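Local coordinates for probable spore coat polysaccharide biosynthesis protein E (Chromobacterium violaceum ATCC 12472, PDB 3G8R) that probably acts as an N-acylneuraminate-9-phosphate synthase, a sialic acid synthase-type enzyme whose NeuB-family TIM barrel binds zinc, at residues K44-R48 against M80-V84. Sequence-based numbering, arbitrary orientation.
Sequences KLQYR and MQKLV
In a TIM barrel each parallel strand is followed by a helix that runs back antiparallel along the outside, and the second β/α unit of this NeuB-family barrel illustrates the rule. Residues 44-47 are the extended C-terminal end of strand 40-47, and residues 80-84 form α-helix within helix 77-89. The two short axes approach to 10.2 Å at a signed crossing angle of -163°, and the nearest CA atoms are those of Leu45 and Met80, 8.3 Å apart. The side chains bridging this gap are largely apolar. Leu45 (chi1 -90°) points toward the helix, its CD2 lying 4.3 Å from Val84 CG2 and 4.5 Å from Leu83 CB, while its CG is 4.4 Å from Met80 SE. Tyr47, with chi1 m, leaves the strand sideways, but its ring reaches across toward the helix, so that OH is 4.1 Å from Val84 CG2; that hydroxyl is hydrogen-bonded to His110. On the other face of the strand, Lys44 and Gln46 point into the barrel. There Lys44 makes a salt bridge with Glu11, and Gln46 lies about 5 Å, measured from its side chain, from the zinc ion held by His202 and His225. Gln46 OE1 also accepts a 2.9 Å hydrogen bond from Arg48 NH1. The deepest insertion from the helix is selenomethionine Met80 (chi1 and chi2 both m), which enters between Leu45 and Tyr47. Its SE sits 5.3 Å from the Tyr47 ring centroid in an oblique Met-aromatic contact, and its CE ends 3.8 Å from Tyr47 CD1 and 3.3 Å from Gln46 O.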
loop_
_atom_site.group_PDB
_atom_site.type_symbol
_atom_site.label_atom_id
_atom_site.label_comp_id
_atom_site.label_asym_id
_atom_site.label_seq_id
_atom_site.Cartn_x
_atom_site.Cartn_y
_atom_site.Cartn_z
ATOM N N LYS A 44 -16.112 -14.013 15.114
ATOM C CA LYS A 44 -17.267 -14.197 14.229
ATOM C C LYS A 44 -17.806 -15.637 14.142
ATOM O O LYS A 44 -17.032 -16.605 13.993
ATOM C CB LYS A 44 -16.960 -13.676 12.845
ATOM C CG LYS A 44 -18.180 -13.102 12.196
ATOM C CD LYS A 44 -18.035 -12.948 10.697
ATOM C CE LYS A 44 -18.041 -14.301 10.005
ATOM N NZ LYS A 44 -18.591 -14.256 8.588
ATOM N N LEU A 45 -19.139 -15.740 14.230
ATOM C CA LEU A 45 -19.914 -16.958 13.979
ATOM C C LEU A 45 -20.699 -16.896 12.692
ATOM O O LEU A 45 -20.847 -15.838 12.092
ATOM C CB LEU A 45 -20.920 -17.114 15.093
ATOM C CG LEU A 45 -20.437 -17.906 16.293
ATOM C CD1 LEU A 45 -18.992 -18.323 16.131
ATOM C CD2 LEU A 45 -20.632 -17.015 17.488
ATOM N N GLN A 46 -21.233 -18.034 12.275
ATOM C CA GLN A 46 -22.095 -18.102 11.086
ATOM C C GLN A 46 -23.428 -18.686 11.481
ATOM O O GLN A 46 -23.481 -19.772 12.019
ATOM C CB GLN A 46 -21.454 -18.996 10.048
ATOM C CG GLN A 46 -20.355 -18.296 9.299
ATOM C CD GLN A 46 -19.778 -19.125 8.183
ATOM O OE1 GLN A 46 -20.306 -20.173 7.837
ATOM N NE2 GLN A 46 -18.677 -18.660 7.615
ATOM N N TYR A 47 -24.511 -17.970 11.239
ATOM C CA TYR A 47 -25.815 -18.481 11.616
ATOM C C TYR A 47 -26.564 -18.900 10.399
ATOM O O TYR A 47 -26.797 -18.086 9.511
ATOM C CB TYR A 47 -26.631 -17.411 12.306
ATOM C CG TYR A 47 -26.332 -17.209 13.756
ATOM C CD1 TYR A 47 -25.170 -17.709 14.324
ATOM C CD2 TYR A 47 -27.195 -16.470 14.551
ATOM C CE1 TYR A 47 -24.889 -17.506 15.655
ATOM C CE2 TYR A 47 -26.924 -16.259 15.881
ATOM C CZ TYR A 47 -25.766 -16.782 16.430
ATOM O OH TYR A 47 -25.476 -16.581 17.758
ATOM N N ARG A 48 -26.909 -20.182 10.370
ATOM C CA ARG A 48 -27.880 -20.772 9.449
ATOM C C ARG A 48 -28.931 -21.535 10.262
ATOM O O ARG A 48 -28.590 -22.300 11.168
ATOM C CB ARG A 48 -27.204 -21.757 8.502
ATOM C CG ARG A 48 -26.265 -21.128 7.482
ATOM C CD ARG A 48 -25.487 -22.199 6.695
ATOM N NE ARG A 48 -24.505 -21.574 5.828
ATOM C CZ ARG A 48 -23.306 -21.177 6.228
ATOM N NH1 ARG A 48 -22.925 -21.349 7.485
ATOM N NH2 ARG A 48 -22.481 -20.616 5.364
HETATM N N MSE A 80 -24.726 -21.930 20.665
HETATM C CA MSE A 80 -24.337 -20.672 19.990
HETATM C C MSE A 80 -24.335 -19.465 20.945
HETATM O O MSE A 80 -23.474 -18.604 20.837
HETATM C CB MSE A 80 -25.233 -20.365 18.771
HETATM C CG MSE A 80 -25.010 -21.193 17.481
HETATM SE SE MSE A 80 -23.304 -21.242 16.836
HETATM C CE MSE A 80 -23.578 -21.078 15.066
ATOM N N GLN A 81 -25.294 -19.394 21.868
ATOM C CA GLN A 81 -25.289 -18.342 22.895
ATOM C C GLN A 81 -24.129 -18.550 23.848
ATOM O O GLN A 81 -23.596 -17.588 24.386
ATOM C CB GLN A 81 -26.615 -18.286 23.664
ATOM C CG GLN A 81 -26.679 -17.259 24.843
ATOM C CD GLN A 81 -27.003 -15.805 24.422
ATOM O OE1 GLN A 81 -28.143 -15.486 24.055
ATOM N NE2 GLN A 81 -26.006 -14.921 24.511
ATOM N N LYS A 82 -23.734 -19.805 24.061
ATOM C CA LYS A 82 -22.607 -20.097 24.956
ATOM C C LYS A 82 -21.313 -19.508 24.395
ATOM O O LYS A 82 -20.503 -18.954 25.139
ATOM C CB LYS A 82 -22.446 -21.604 25.209
ATOM C CG LYS A 82 -22.472 -22.011 26.694
ATOM C CD LYS A 82 -21.080 -22.097 27.379
ATOM C CE LYS A 82 -20.485 -20.716 27.789
ATOM N NZ LYS A 82 -21.442 -19.845 28.552
ATOM N N LEU A 83 -21.135 -19.595 23.077
ATOM C CA LEU A 83 -19.894 -19.123 22.453
ATOM C C LEU A 83 -19.820 -17.615 22.493
ATOM O O LEU A 83 -18.785 -17.051 22.837
ATOM C CB LEU A 83 -19.748 -19.640 21.020
ATOM C CG LEU A 83 -19.386 -21.121 20.971
ATOM C CD1 LEU A 83 -19.436 -21.646 19.549
ATOM C CD2 LEU A 83 -18.027 -21.392 21.635
ATOM N N VAL A 84 -20.927 -16.955 22.183
ATOM C CA VAL A 84 -20.997 -15.520 22.365
ATOM C C VAL A 84 -20.577 -15.157 23.782
ATOM O O VAL A 84 -19.860 -14.178 24.002
ATOM C CB VAL A 84 -22.415 -15.006 22.130
ATOM C CG1 VAL A 84 -22.521 -13.516 22.491
ATOM C CG2 VAL A 84 -22.843 -15.282 20.684
#